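Local atomic coordinates of putative peptide ABC-transport system periplasmic peptide-binding protein (Campylobacter jejuni, PDB entry 4OEV), a protein that binds nickel(II) outside the cytoplasmic membrane, at a site that can also hold oxalate, and probably delivers it to an ABC-type importer. Residues A[31-35]-A[157-163]; A[424-429]-A[440-444]; A[275-279]-A[458-463]; A[88-92]-A[104-110]. All blocks are in the same frame, centred on the assembly; numbering follows the deposited sequence.

Contact 1 (A[31-35]-A[157-163]); sequences NLVFS and PIGTGPY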
loop_
_atom_site.group_PDB
_atom_site.type_symbol
_atom_site.label_atom_id
_atom_site.label_comp_id
_atom_site.label_asym_id
_atom_site.label_seq_id
_atom_site.Cartn_x
_atom_site.Cartn_y
_atom_site.Cartn_z
ATOM N N ASN A 31 -1.737 -2.162 -13.215
ATOM C CA ASN A 31 -3.052 -2.818 -13.367
ATOM C C ASN A 31 -3.855 -2.383 -14.607
ATOM O O ASN A 31 -4.925 -2.934 -14.871
ATOM C CB ASN A 31 -3.894 -2.580 -12.108
ATOM C CG ASN A 31 -3.495 -3.494 -10.961
ATOM O OD1 ASN A 31 -2.693 -3.113 -10.099
ATOM N ND2 ASN A 31 -4.065 -4.698 -10.931
ATOM N N LEU A 32 -3.355 -1.408 -15.368
ATOM C CA LEU A 32 -3.984 -1.043 -16.659
ATOM C C LEU A 32 -3.428 -1.935 -17.779
ATOM O O LEU A 32 -4.170 -2.470 -18.619
ATOM C CB LEU A 32 -3.714 0.413 -16.993
ATOM C CG LEU A 32 -4.186 1.402 -15.924
ATOM C CD1 LEU A 32 -3.772 2.809 -16.278
ATOM C CD2 LEU A 32 -5.707 1.312 -15.804
ATOM N N VAL A 33 -2.108 -2.089 -17.781
ATOM C CA VAL A 33 -1.413 -2.847 -18.819
ATOM C C VAL A 33 -1.448 -4.361 -18.579
ATOM O O VAL A 33 -1.512 -5.166 -19.527
ATOM C CB VAL A 33 0.053 -2.339 -18.910
ATOM C CG1 VAL A 33 0.862 -3.094 -19.941
ATOM C CG2 VAL A 33 0.058 -0.835 -19.195
ATOM N N PHE A 34 -1.414 -4.767 -17.314
ATOM C CA PHE A 34 -1.301 -6.200 -17.010
ATOM C C PHE A 34 -2.548 -6.734 -16.342
ATOM O O PHE A 34 -3.366 -5.955 -15.819
ATOM C CB PHE A 34 -0.092 -6.459 -16.114
ATOM C CG PHE A 34 1.202 -6.058 -16.742
ATOM C CD1 PHE A 34 1.927 -6.975 -17.497
ATOM C CD2 PHE A 34 1.681 -4.766 -16.612
ATOM C CE1 PHE A 34 3.123 -6.600 -18.103
ATOM C CE2 PHE A 34 2.872 -4.375 -17.206
ATOM C CZ PHE A 34 3.609 -5.304 -17.947
ATOM N N SER A 35 -2.717 -8.050 -16.398
ATOM C CA SER A 35 -3.755 -8.687 -15.616
ATOM C C SER A 35 -3.215 -9.980 -15.090
ATOM O O SER A 35 -2.303 -10.567 -15.697
ATOM C CB SER A 35 -5.023 -8.905 -16.445
ATOM O OG SER A 35 -4.726 -9.741 -17.539
ATOM N N PRO A 157 5.894 -1.473 -21.752
ATOM C CA PRO A 157 5.344 -2.752 -21.285
ATOM C C PRO A 157 4.323 -3.339 -22.257
ATOM O O PRO A 157 3.526 -2.592 -22.829
ATOM C CB PRO A 157 4.686 -2.376 -19.953
ATOM C CG PRO A 157 4.254 -0.968 -20.156
ATOM C CD PRO A 157 5.347 -0.334 -20.993
ATOM N N ILE A 158 4.376 -4.658 -22.453
ATOM C CA ILE A 158 3.355 -5.379 -23.189
ATOM C C ILE A 158 2.626 -6.281 -22.179
ATOM O O ILE A 158 3.280 -7.043 -21.456
ATOM C CB ILE A 158 3.966 -6.223 -24.339
ATOM C CG1 ILE A 158 4.483 -5.333 -25.476
ATOM C CG2 ILE A 158 2.958 -7.218 -24.848
ATOM C CD1 ILE A 158 3.373 -4.581 -26.243
ATOM N N GLY A 159 1.295 -6.195 -22.106
ATOM C CA GLY A 159 0.546 -6.980 -21.128
ATOM C C GLY A 159 -0.731 -7.630 -21.657
ATOM O O GLY A 159 -0.996 -7.630 -22.878
ATOM N N THR A 160 -1.525 -8.217 -20.761
ATOM C CA THR A 160 -2.810 -8.771 -21.173
ATOM C C THR A 160 -3.945 -7.836 -20.696
ATOM O O THR A 160 -5.109 -8.141 -20.924
ATOM C CB THR A 160 -3.074 -10.165 -20.589
ATOM O OG1 THR A 160 -2.769 -10.109 -19.191
ATOM C CG2 THR A 160 -2.184 -11.284 -21.248
ATOM N N GLY A 161 -3.600 -6.707 -20.063
ATOM C CA GLY A 161 -4.590 -5.833 -19.414
ATOM C C GLY A 161 -5.558 -5.059 -20.333
ATOM O O GLY A 161 -5.542 -5.259 -21.554
ATOM N N PRO A 162 -6.465 -4.227 -19.743
ATOM C CA PRO A 162 -7.463 -3.483 -20.556
ATOM C C PRO A 162 -6.891 -2.339 -21.398
ATOM O O PRO A 162 -7.535 -1.828 -22.325
ATOM C CB PRO A 162 -8.430 -2.914 -19.511
ATOM C CG PRO A 162 -7.567 -2.811 -18.180
ATOM C CD PRO A 162 -6.722 -4.106 -18.293
ATOM N N TYR A 163 -5.675 -1.939 -21.090
ATOM C CA TYR A 163 -5.098 -0.773 -21.726
ATOM C C TYR A 163 -3.700 -1.019 -22.281
ATOM O O TYR A 163 -2.818 -1.552 -21.587
ATOM C CB TYR A 163 -5.074 0.394 -20.728
ATOM C CG TYR A 163 -6.400 1.113 -20.681
ATOM C CD1 TYR A 163 -6.742 1.996 -21.698
ATOM C CD2 TYR A 163 -7.316 0.912 -19.647
ATOM C CE1 TYR A 163 -7.951 2.657 -21.703
ATOM C CE2 TYR A 163 -8.561 1.584 -19.653
ATOM C CZ TYR A 163 -8.854 2.455 -20.691
ATOM O OH TYR A 163 -10.059 3.152 -20.788
HETATM O O HOH W 1 -0.740 -9.459 -17.973
#
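Thr-160 OG1 is gripped by two partners: Ser-35 OG lies 2.6 Å from it, the two hydroxyls being hydrogen-bonded, and Thr-160 OG1 also donates to a water. The same water accepts from the backbone N of Ser-35, so it bridges the two segments beside the direct bond. Ser-35 OG is hydrogen-bonded to Tyr-183 OH as well. With chi1 at 61° in Ser-35 and 47° in Thr-160, each hydroxyl is folded back over its own main chain, a torsion that brings the two oxygens together. Two backbone bonds tie the end of the helix to the loop: Gly-161 N donates to Val-33 O at 2.6 Å, and Tyr-163 N to Leu-32 O at 2.9 Å. Glycine suits positions 159 and 161 because it lets the loop backbone lie directly against the carbonyls of Val-33 and Leu-32. Val-33 O also receives a CA-H...O contact from Gly-159 CA at 3.2 Å. On the apolar side, the CZ atom of Phe-34 meets Pro-157 CB at 3.7 Å, while Val-33 CG1 packs on the same proline. Ile-158 O, buried by the contact, has no hydrogen-bond partner. Helix 30-33 is thus joined to the loop leading into strand 163-169; Leu-32, Val-33 and Tyr-163 pack on Phe-176 of strand 173-178, and Leu-32 and Tyr-163 reach Leu-192 of strand 191-196.

Contact 2 (A[424-429]-A[440-444]); sequences ALQKAR and YYKDF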
loop_
_atom_site.group_PDB
_atom_site.type_symbol
_atom_site.label_atom_id
_atom_site.label_comp_id
_atom_site.label_asym_id
_atom_site.label_seq_id
_atom_site.Cartn_x
_atom_site.Cartn_y
_atom_site.Cartn_z
ATOM N N ALA A 424 5.082 -14.663 14.867
ATOM C CA ALA A 424 3.653 -14.609 14.682
ATOM C C ALA A 424 3.328 -14.495 13.210
ATOM O O ALA A 424 2.476 -15.222 12.714
ATOM C CB ALA A 424 3.058 -13.442 15.472
ATOM N N LEU A 425 3.995 -13.589 12.507
ATOM C CA LEU A 425 3.713 -13.400 11.084
ATOM C C LEU A 425 4.130 -14.587 10.234
ATOM O O LEU A 425 3.534 -14.874 9.170
ATOM C CB LEU A 425 4.421 -12.180 10.579
ATOM C CG LEU A 425 3.871 -10.851 11.149
ATOM C CD1 LEU A 425 4.666 -9.738 10.563
ATOM C CD2 LEU A 425 2.388 -10.667 10.774
ATOM N N GLN A 426 5.190 -15.248 10.653
ATOM C CA GLN A 426 5.667 -16.416 9.900
ATOM C C GLN A 426 4.704 -17.527 10.048
ATOM O O GLN A 426 4.336 -18.159 9.042
ATOM C CB GLN A 426 7.091 -16.819 10.355
ATOM C CG GLN A 426 8.199 -15.835 9.857
ATOM C CD GLN A 426 9.621 -16.203 10.340
ATOM O OE1 GLN A 426 9.899 -17.353 10.683
ATOM N NE2 GLN A 426 10.519 -15.220 10.352
ATOM N N LYS A 427 4.280 -17.815 11.284
ATOM C CA LYS A 427 3.265 -18.855 11.472
ATOM C C LYS A 427 1.973 -18.482 10.757
ATOM O O LYS A 427 1.395 -19.271 10.012
ATOM C CB LYS A 427 2.983 -19.105 12.955
ATOM C CG LYS A 427 4.097 -19.885 13.689
ATOM C CD LYS A 427 3.884 -19.828 15.192
ATOM C CE LYS A 427 4.683 -20.906 15.931
ATOM N NZ LYS A 427 5.997 -21.217 15.300
ATOM N N ALA A 428 1.557 -17.244 10.936
ATOM C CA ALA A 428 0.278 -16.810 10.382
ATOM C C ALA A 428 0.166 -17.012 8.876
ATOM O O ALA A 428 -0.890 -17.369 8.380
ATOM C CB ALA A 428 0.058 -15.296 10.724
ATOM N N ARG A 429 1.236 -16.712 8.149
ATOM C CA ARG A 429 1.218 -16.742 6.690
ATOM C C ARG A 429 1.369 -18.166 6.135
ATOM O O ARG A 429 0.967 -18.452 4.981
ATOM C CB ARG A 429 2.337 -15.826 6.131
ATOM C CG ARG A 429 3.736 -16.393 6.219
ATOM C CD ARG A 429 4.755 -15.295 6.072
ATOM N NE ARG A 429 4.596 -14.454 4.871
ATOM C CZ ARG A 429 5.473 -14.444 3.851
ATOM N NH1 ARG A 429 5.314 -13.630 2.812
ATOM N NH2 ARG A 429 6.538 -15.245 3.869
ATOM N N TYR A 440 -2.675 -16.495 15.361
ATOM C CA TYR A 440 -1.336 -15.969 15.157
ATOM C C TYR A 440 -1.345 -14.449 14.895
ATOM O O TYR A 440 -0.470 -13.699 15.374
ATOM C CB TYR A 440 -0.694 -16.729 14.016
ATOM C CG TYR A 440 -0.475 -18.200 14.352
ATOM C CD1 TYR A 440 -0.073 -18.600 15.633
ATOM C CD2 TYR A 440 -0.668 -19.179 13.395
ATOM C CE1 TYR A 440 0.154 -19.959 15.937
ATOM C CE2 TYR A 440 -0.459 -20.532 13.688
ATOM C CZ TYR A 440 -0.046 -20.906 14.947
ATOM O OH TYR A 440 0.148 -22.237 15.203
ATOM N N TYR A 441 -2.339 -13.992 14.134
ATOM C CA TYR A 441 -2.490 -12.545 13.929
ATOM C C TYR A 441 -2.826 -11.899 15.263
ATOM O O TYR A 441 -2.351 -10.818 15.536
ATOM C CB TYR A 441 -3.575 -12.248 12.856
ATOM C CG TYR A 441 -3.006 -12.519 11.506
ATOM C CD1 TYR A 441 -1.799 -11.934 11.145
ATOM C CD2 TYR A 441 -3.591 -13.437 10.633
ATOM C CE1 TYR A 441 -1.218 -12.194 9.947
ATOM C CE2 TYR A 441 -3.007 -13.716 9.424
ATOM C CZ TYR A 441 -1.824 -13.074 9.082
ATOM O OH TYR A 441 -1.202 -13.308 7.897
ATOM N N LYS A 442 -3.583 -12.582 16.142
ATOM C CA LYS A 442 -3.764 -12.006 17.476
ATOM C C LYS A 442 -2.429 -11.894 18.231
ATOM O O LYS A 442 -2.131 -10.844 18.820
ATOM C CB LYS A 442 -4.772 -12.819 18.290
ATOM C CG LYS A 442 -4.990 -12.282 19.701
ATOM C CD LYS A 442 -5.695 -13.313 20.570
ATOM C CE LYS A 442 -6.301 -12.709 21.825
ATOM N NZ LYS A 442 -5.279 -12.383 22.885
ATOM N N ASP A 443 -1.582 -12.924 18.163
ATOM C CA ASP A 443 -0.236 -12.859 18.755
ATOM C C ASP A 443 0.558 -11.672 18.185
ATOM O O ASP A 443 1.202 -10.909 18.908
ATOM C CB ASP A 443 0.540 -14.161 18.486
ATOM C CG ASP A 443 0.000 -15.339 19.280
ATOM O OD1 ASP A 443 -0.667 -15.113 20.301
ATOM O OD2 ASP A 443 0.230 -16.505 18.872
ATOM N N PHE A 444 0.480 -11.512 16.877
ATOM C CA PHE A 444 1.130 -10.425 16.211
ATOM C C PHE A 444 0.670 -9.037 16.744
ATOM O O PHE A 444 1.501 -8.171 17.108
ATOM C CB PHE A 444 0.861 -10.568 14.705
ATOM C CG PHE A 444 1.156 -9.312 13.908
ATOM C CD1 PHE A 444 2.430 -8.815 13.846
ATOM C CD2 PHE A 444 0.151 -8.654 13.218
ATOM C CE1 PHE A 444 2.726 -7.681 13.121
ATOM C CE2 PHE A 444 0.427 -7.518 12.492
ATOM C CZ PHE A 444 1.718 -7.018 12.439
HETATM O O HOH W 2 1.563 -12.868 8.057
#
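Three aromatic rings of helix 434-450 each turn a face to an aliphatic group of helix 419-429. Leu-425 CD2 stands over the centre of the Phe-444 ring, 3.6 Å from its centroid and only 12° off the normal. Phe-444 has CG anti to its backbone N (chi1 164°), unlike Tyr-440 and Tyr-441, and this carries its ring to the leucine. Lys-427 CB occupies the corresponding place over Tyr-440, 3.7 Å from the centroid, and farther along the lysine chain CD lies over the same face, toward CE1. The third ring, Tyr-441, takes Ala-428 CB on one face, displaced toward CZ, at 3.3 Å from that atom; Leu-425 CD2 meets the same ring at its edge. Between these contacts the small methyls of Ala-424 and Ala-428 allow the backbones to come close: Ala-424 CB lies 3.5 Å from Phe-444 N and touches Tyr-440 O, and Ala-428 CB rests against Tyr-440 CB. The short segments run nearly antiparallel, at 161°, with axes 8.2 Å apart, consistent with a helical hairpin whose two arms are linked by a short connection.

Between 424-429 and 440-444 the polar link runs through a water, which donates to Leu-425 O and accepts from Tyr-441 OH at 2.8 Å; a direct tie between the helices comes from Arg-437 NE to Ala-428 O. The charged end of Arg-429 leads away to Asp-391, and Asp-443 pairs with Lys-439. Adhesion therefore rests mainly on dispersion and CH-pi contacts, with aliphatic carbon laid on aromatic faces, while one water joins the buried Tyr-441 hydroxyl and Leu-425 carbonyl.

Contact 3 (A[275-279]-A[458-463]); sequences LLHDY and AYLDFA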
loop_
_atom_site.group_PDB
_atom_site.type_symbol
_atom_site.label_atom_id
_atom_site.label_comp_id
_atom_site.label_asym_id
_atom_site.label_seq_id
_atom_site.Cartn_x
_atom_site.Cartn_y
_atom_site.Cartn_z
ATOM N N LEU A 275 -9.079 17.359 12.988
ATOM C CA LEU A 275 -8.337 17.526 11.746
ATOM C C LEU A 275 -9.004 16.820 10.568
ATOM O O LEU A 275 -9.127 17.385 9.459
ATOM C CB LEU A 275 -6.911 17.005 11.901
ATOM C CG LEU A 275 -6.043 17.000 10.651
ATOM C CD1 LEU A 275 -5.886 18.422 10.097
ATOM C CD2 LEU A 275 -4.708 16.392 11.020
ATOM N N LEU A 276 -9.473 15.607 10.832
ATOM C CA LEU A 276 -9.875 14.712 9.763
ATOM C C LEU A 276 -11.348 14.718 9.539
ATOM O O LEU A 276 -11.830 13.999 8.663
ATOM C CB LEU A 276 -9.422 13.297 10.055
ATOM C CG LEU A 276 -7.965 13.174 9.647
ATOM C CD1 LEU A 276 -7.358 11.960 10.271
ATOM C CD2 LEU A 276 -7.906 13.103 8.131
ATOM N N HIS A 277 -12.055 15.478 10.370
ATOM C CA HIS A 277 -13.473 15.770 10.159
ATOM C C HIS A 277 -14.286 14.511 9.954
ATOM O O HIS A 277 -15.155 14.465 9.084
ATOM C CB HIS A 277 -13.663 16.697 8.958
ATOM C CG HIS A 277 -12.820 17.935 9.005
ATOM N ND1 HIS A 277 -12.930 18.874 10.011
ATOM C CD2 HIS A 277 -11.874 18.402 8.156
ATOM C CE1 HIS A 277 -12.076 19.859 9.787
ATOM N NE2 HIS A 277 -11.424 19.597 8.666
ATOM N N ASP A 278 -13.947 13.477 10.711
ATOM C CA ASP A 278 -14.637 12.186 10.627
ATOM C C ASP A 278 -14.624 11.552 9.195
ATOM O O ASP A 278 -15.537 10.818 8.794
ATOM C CB ASP A 278 -16.066 12.355 11.177
ATOM C CG ASP A 278 -16.069 12.757 12.672
ATOM O OD1 ASP A 278 -15.296 12.143 13.451
ATOM O OD2 ASP A 278 -16.814 13.698 13.061
ATOM N N TYR A 279 -13.586 11.893 8.431
ATOM C CA TYR A 279 -13.186 11.147 7.242
ATOM C C TYR A 279 -12.127 10.133 7.657
ATOM O O TYR A 279 -11.234 9.763 6.875
ATOM C CB TYR A 279 -12.641 12.085 6.180
ATOM C CG TYR A 279 -13.458 12.080 4.918
ATOM C CD1 TYR A 279 -13.069 11.296 3.834
ATOM C CD2 TYR A 279 -14.612 12.847 4.801
ATOM C CE1 TYR A 279 -13.806 11.270 2.659
ATOM C CE2 TYR A 279 -15.367 12.837 3.615
ATOM C CZ TYR A 279 -14.952 12.033 2.549
ATOM O OH TYR A 279 -15.668 11.997 1.368
ATOM N N ALA A 458 -4.602 7.022 12.588
ATOM C CA ALA A 458 -5.950 6.937 12.061
ATOM C C ALA A 458 -6.040 6.129 10.744
ATOM O O ALA A 458 -5.108 6.138 9.944
ATOM C CB ALA A 458 -6.514 8.323 11.827
ATOM N N TYR A 459 -7.175 5.475 10.550
ATOM C CA TYR A 459 -7.554 4.883 9.260
ATOM C C TYR A 459 -8.324 5.930 8.444
ATOM O O TYR A 459 -9.129 6.656 8.999
ATOM C CB TYR A 459 -8.420 3.651 9.466
ATOM C CG TYR A 459 -7.616 2.399 9.793
ATOM C CD1 TYR A 459 -7.299 1.470 8.810
ATOM C CD2 TYR A 459 -7.224 2.124 11.093
ATOM C CE1 TYR A 459 -6.580 0.296 9.110
ATOM C CE2 TYR A 459 -6.485 0.963 11.408
ATOM C CZ TYR A 459 -6.180 0.054 10.421
ATOM O OH TYR A 459 -5.460 -1.084 10.732
ATOM N N LEU A 460 -8.021 6.035 7.151
ATOM C CA LEU A 460 -8.582 7.082 6.300
ATOM C C LEU A 460 -9.713 6.631 5.365
ATOM O O LEU A 460 -9.690 5.501 4.825
ATOM C CB LEU A 460 -7.468 7.675 5.447
ATOM C CG LEU A 460 -6.219 8.113 6.150
ATOM C CD1 LEU A 460 -5.275 8.644 5.091
ATOM C CD2 LEU A 460 -6.568 9.241 7.190
ATOM N N ASP A 461 -10.713 7.495 5.189
ATOM C CA ASP A 461 -11.569 7.392 4.014
ATOM C C ASP A 461 -10.938 8.235 2.929
ATOM O O ASP A 461 -10.155 9.147 3.204
ATOM C CB ASP A 461 -12.987 7.886 4.254
ATOM C CG ASP A 461 -13.828 6.898 4.967
ATOM O OD1 ASP A 461 -13.314 5.808 5.260
ATOM O OD2 ASP A 461 -15.019 7.200 5.203
ATOM N N PHE A 462 -11.310 7.957 1.690
ATOM C CA PHE A 462 -10.795 8.750 0.593
ATOM C C PHE A 462 -11.945 9.417 -0.110
ATOM O O PHE A 462 -13.046 8.874 -0.174
ATOM C CB PHE A 462 -9.971 7.890 -0.379
ATOM C CG PHE A 462 -8.585 7.620 0.122
ATOM C CD1 PHE A 462 -7.572 8.535 -0.114
ATOM C CD2 PHE A 462 -8.304 6.472 0.830
ATOM C CE1 PHE A 462 -6.278 8.339 0.380
ATOM C CE2 PHE A 462 -6.996 6.258 1.335
ATOM C CZ PHE A 462 -5.995 7.178 1.097
ATOM N N ALA A 463 -11.672 10.606 -0.632
ATOM C CA ALA A 463 -12.667 11.329 -1.396
ATOM C C ALA A 463 -12.259 11.333 -2.862
ATOM O O ALA A 463 -11.292 11.999 -3.242
ATOM C CB ALA A 463 -12.834 12.795 -0.845
#
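Tyr-279 carries the close-packed half of this contact. Its carbonyl O accepts a nearly straight bond from Asp-461 N, 2.9 Å long with an angle of 170° at the hydrogen, and its ring turns an edge to the strand beyond. Ring atom CD1 touches Asp-461 CB at 3.4 Å, Phe-462 O lies at the ring edge, and Tyr-279 OH lies 3.7 Å from Ala-463 CB. A small alanine suits the place where the hydroxyl arrives. The Asp-461 carboxylate stands almost perpendicular to the Tyr-279 ring, the ring and carboxylate planes being 83° apart, and forms salt bridges with Lys-237 and Arg-235; Arg-235 also makes a cation-pi contact with Tyr-279.

Leu-276 packs more loosely, its CD1 at 4.0 Å from Ala-458 CB and 4.2 Å from Leu-460 CD2. Solvent lies on the side of His-277 and the poorly ordered Asp-278, both exposed at the tip of a type I' turn closed by Tyr-279 N and Leu-276 O, 2.8 Å apart. The turn links helix 268-274 to strand 280-282, which pairs antiparallel with strand 454-467, while Leu-276 also touches Leu-343 of helix 342-357.

Contact 4 (A[88-92]-A[104-110]); sequences IEAFK and FEDIKSV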
loop_
_atom_site.group_PDB
_atom_site.type_symbol
_atom_site.label_atom_id
_atom_site.label_comp_id
_atom_site.label_asym_id
_atom_site.label_seq_id
_atom_site.Cartn_x
_atom_site.Cartn_y
_atom_site.Cartn_z
ATOM N N ILE A 88 5.879 -16.621 -12.410
ATOM C CA ILE A 88 6.025 -17.055 -11.044
ATOM C C ILE A 88 7.500 -17.359 -10.745
ATOM O O ILE A 88 8.021 -16.942 -9.733
ATOM C CB ILE A 88 5.201 -18.328 -10.825
ATOM C CG1 ILE A 88 3.732 -18.035 -10.607
ATOM C CG2 ILE A 88 5.727 -19.123 -9.686
ATOM C CD1 ILE A 88 2.943 -19.340 -10.515
ATOM N N GLU A 89 8.195 -18.031 -11.667
ATOM C CA GLU A 89 9.612 -18.271 -11.470
ATOM C C GLU A 89 10.411 -16.971 -11.458
ATOM O O GLU A 89 11.402 -16.836 -10.696
ATOM C CB GLU A 89 10.118 -19.230 -12.548
ATOM C CG GLU A 89 9.612 -20.596 -12.265
ATOM C CD GLU A 89 10.055 -21.646 -13.284
ATOM O OE1 GLU A 89 10.676 -21.318 -14.321
ATOM O OE2 GLU A 89 9.774 -22.811 -12.998
ATOM N N ALA A 90 9.930 -16.000 -12.231
ATOM C CA ALA A 90 10.587 -14.717 -12.341
ATOM C C ALA A 90 10.536 -13.947 -11.017
ATOM O O ALA A 90 11.549 -13.392 -10.630
ATOM C CB ALA A 90 9.962 -13.873 -13.454
ATOM N N PHE A 91 9.389 -13.970 -10.330
ATOM C CA PHE A 91 9.173 -13.278 -9.051
ATOM C C PHE A 91 10.006 -13.913 -7.932
ATOM O O PHE A 91 10.410 -13.236 -6.995
ATOM C CB PHE A 91 7.706 -13.322 -8.658
ATOM C CG PHE A 91 6.761 -12.718 -9.706
ATOM C CD1 PHE A 91 7.181 -11.706 -10.576
ATOM C CD2 PHE A 91 5.470 -13.193 -9.820
ATOM C CE1 PHE A 91 6.303 -11.132 -11.506
ATOM C CE2 PHE A 91 4.576 -12.653 -10.782
ATOM C CZ PHE A 91 5.006 -11.628 -11.630
ATOM N N LYS A 92 10.272 -15.216 -8.019
ATOM C CA LYS A 92 10.988 -15.838 -6.906
ATOM C C LYS A 92 12.453 -16.044 -7.212
ATOM O O LYS A 92 13.175 -16.558 -6.374
ATOM C CB LYS A 92 10.364 -17.169 -6.516
ATOM C CG LYS A 92 10.476 -18.273 -7.591
ATOM C CD LYS A 92 10.010 -19.605 -7.036
ATOM C CE LYS A 92 10.353 -20.777 -7.997
ATOM N NZ LYS A 92 11.165 -21.836 -7.299
ATOM N N PHE A 104 6.203 -15.046 -3.416
ATOM C CA PHE A 104 6.460 -16.240 -4.273
ATOM C C PHE A 104 7.621 -17.132 -3.881
ATOM O O PHE A 104 7.842 -18.156 -4.546
ATOM C CB PHE A 104 6.657 -15.778 -5.718
ATOM C CG PHE A 104 5.446 -15.114 -6.278
ATOM C CD1 PHE A 104 5.193 -13.766 -6.009
ATOM C CD2 PHE A 104 4.513 -15.829 -7.007
ATOM C CE1 PHE A 104 4.042 -13.153 -6.483
ATOM C CE2 PHE A 104 3.361 -15.205 -7.511
ATOM C CZ PHE A 104 3.122 -13.872 -7.243
ATOM N N GLU A 105 8.342 -16.791 -2.803
ATOM C CA GLU A 105 9.514 -17.568 -2.368
ATOM C C GLU A 105 9.144 -18.973 -1.956
ATOM O O GLU A 105 9.982 -19.884 -1.929
ATOM C CB GLU A 105 10.234 -16.887 -1.184
ATOM C CG GLU A 105 9.317 -16.730 0.052
ATOM C CD GLU A 105 10.014 -16.043 1.221
ATOM O OE1 GLU A 105 11.267 -16.020 1.173
ATOM O OE2 GLU A 105 9.323 -15.456 2.120
ATOM N N ASP A 106 7.881 -19.149 -1.612
ATOM C CA ASP A 106 7.417 -20.403 -1.083
ATOM C C ASP A 106 6.990 -21.424 -2.162
ATOM O O ASP A 106 6.510 -22.520 -1.849
ATOM C CB ASP A 106 6.263 -20.121 -0.157
ATOM C CG ASP A 106 5.764 -21.358 0.519
ATOM O OD1 ASP A 106 6.606 -22.163 0.979
ATOM O OD2 ASP A 106 4.535 -21.573 0.471
ATOM N N ILE A 107 7.213 -21.083 -3.422
ATOM C CA ILE A 107 6.886 -21.983 -4.528
ATOM C C ILE A 107 8.034 -22.938 -4.772
ATOM O O ILE A 107 9.164 -22.503 -5.026
ATOM C CB ILE A 107 6.610 -21.196 -5.787
ATOM C CG1 ILE A 107 5.355 -20.383 -5.560
ATOM C CG2 ILE A 107 6.443 -22.167 -7.027
ATOM C CD1 ILE A 107 5.247 -19.286 -6.471
ATOM N N LYS A 108 7.761 -24.235 -4.667
ATOM C CA LYS A 108 8.790 -25.219 -4.894
ATOM C C LYS A 108 8.956 -25.568 -6.374
ATOM O O LYS A 108 10.080 -25.618 -6.872
ATOM C CB LYS A 108 8.489 -26.476 -4.105
ATOM C CG LYS A 108 9.541 -27.586 -4.308
ATOM C CD LYS A 108 9.228 -28.703 -3.389
ATOM C CE LYS A 108 10.259 -29.812 -3.555
ATOM N NZ LYS A 108 10.063 -30.850 -2.516
ATOM N N SER A 109 7.835 -25.791 -7.068
ATOM C CA SER A 109 7.842 -26.158 -8.476
ATOM C C SER A 109 6.569 -25.696 -9.178
ATOM O O SER A 109 5.487 -25.649 -8.556
ATOM C CB SER A 109 7.960 -27.678 -8.643
ATOM O OG SER A 109 6.823 -28.291 -8.049
ATOM N N VAL A 110 6.720 -25.367 -10.458
ATOM C CA VAL A 110 5.603 -25.037 -11.356
ATOM C C VAL A 110 5.622 -26.005 -12.548
ATOM O O VAL A 110 6.565 -25.985 -13.338
ATOM C CB VAL A 110 5.684 -23.622 -11.907
ATOM C CG1 VAL A 110 4.488 -23.325 -12.791
ATOM C CG2 VAL A 110 5.818 -22.579 -10.737
#
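Lys-92 crosses from the last part of helix 81-92 to strand 107-114. Its CB meets Phe-104 O at 3.3 Å, and CG, flanked on both sides by the lysine's own main chain (chi1 66°), starts the chain along the turn. CD lies 3.6 Å from both Phe-104 O and Ile-107 O, and CE stays beside the latter. At the tip, NZ donates to Ile-107 O at 3.1 Å, reaching it from above the carbonyl plane. A long, flexible lysine suits this partly exposed place, since its methylenes can lie against the turn while the ammonium reaches a carbonyl.

Behind it the contact is apolar. Phe-91 directs an edge at the face of Phe-104, CD2 standing over the ring centre, with centroids 4.8 Å apart and planes at 57°. Ile-88 CG2 is wedged between Ile-107 CD1, at a tight 3.3 Å, and Val-110 CG2; these three branched residues offer the methyls that fill the gap between helix and strand here. Phe-104 and Ile-107 also pack on Phe-129 of helix 129-132.

The chemistry is therefore divided: hydrocarbon and aromatic groups fill the buried interior, and one lysine ammonium at the border ties the helix to a strand carbonyl.

Contacts 1 and 4 belong together along the chain, since contact 4 is nested inside the loop closed by contact 1; their centres are 21 Å apart. Contact 2 is likewise nested within the loop closed by contact 3, where helix 434-450 precedes strand 454-467. One direct bridge joins the two pairs: Arg-429 NH2 of contact 2 and Glu-105 OE2 of contact 4 form a salt bridge at 3.3 Å. Contacts 3 and 4 lie on opposite sides of the chain's centre, 38 Å between centres. Contact 3 lies near the metal pocket, with Phe-462 about 9 Å from the nickel ion and Leu-460 about 9 Å from the oxalate, measured from side chains.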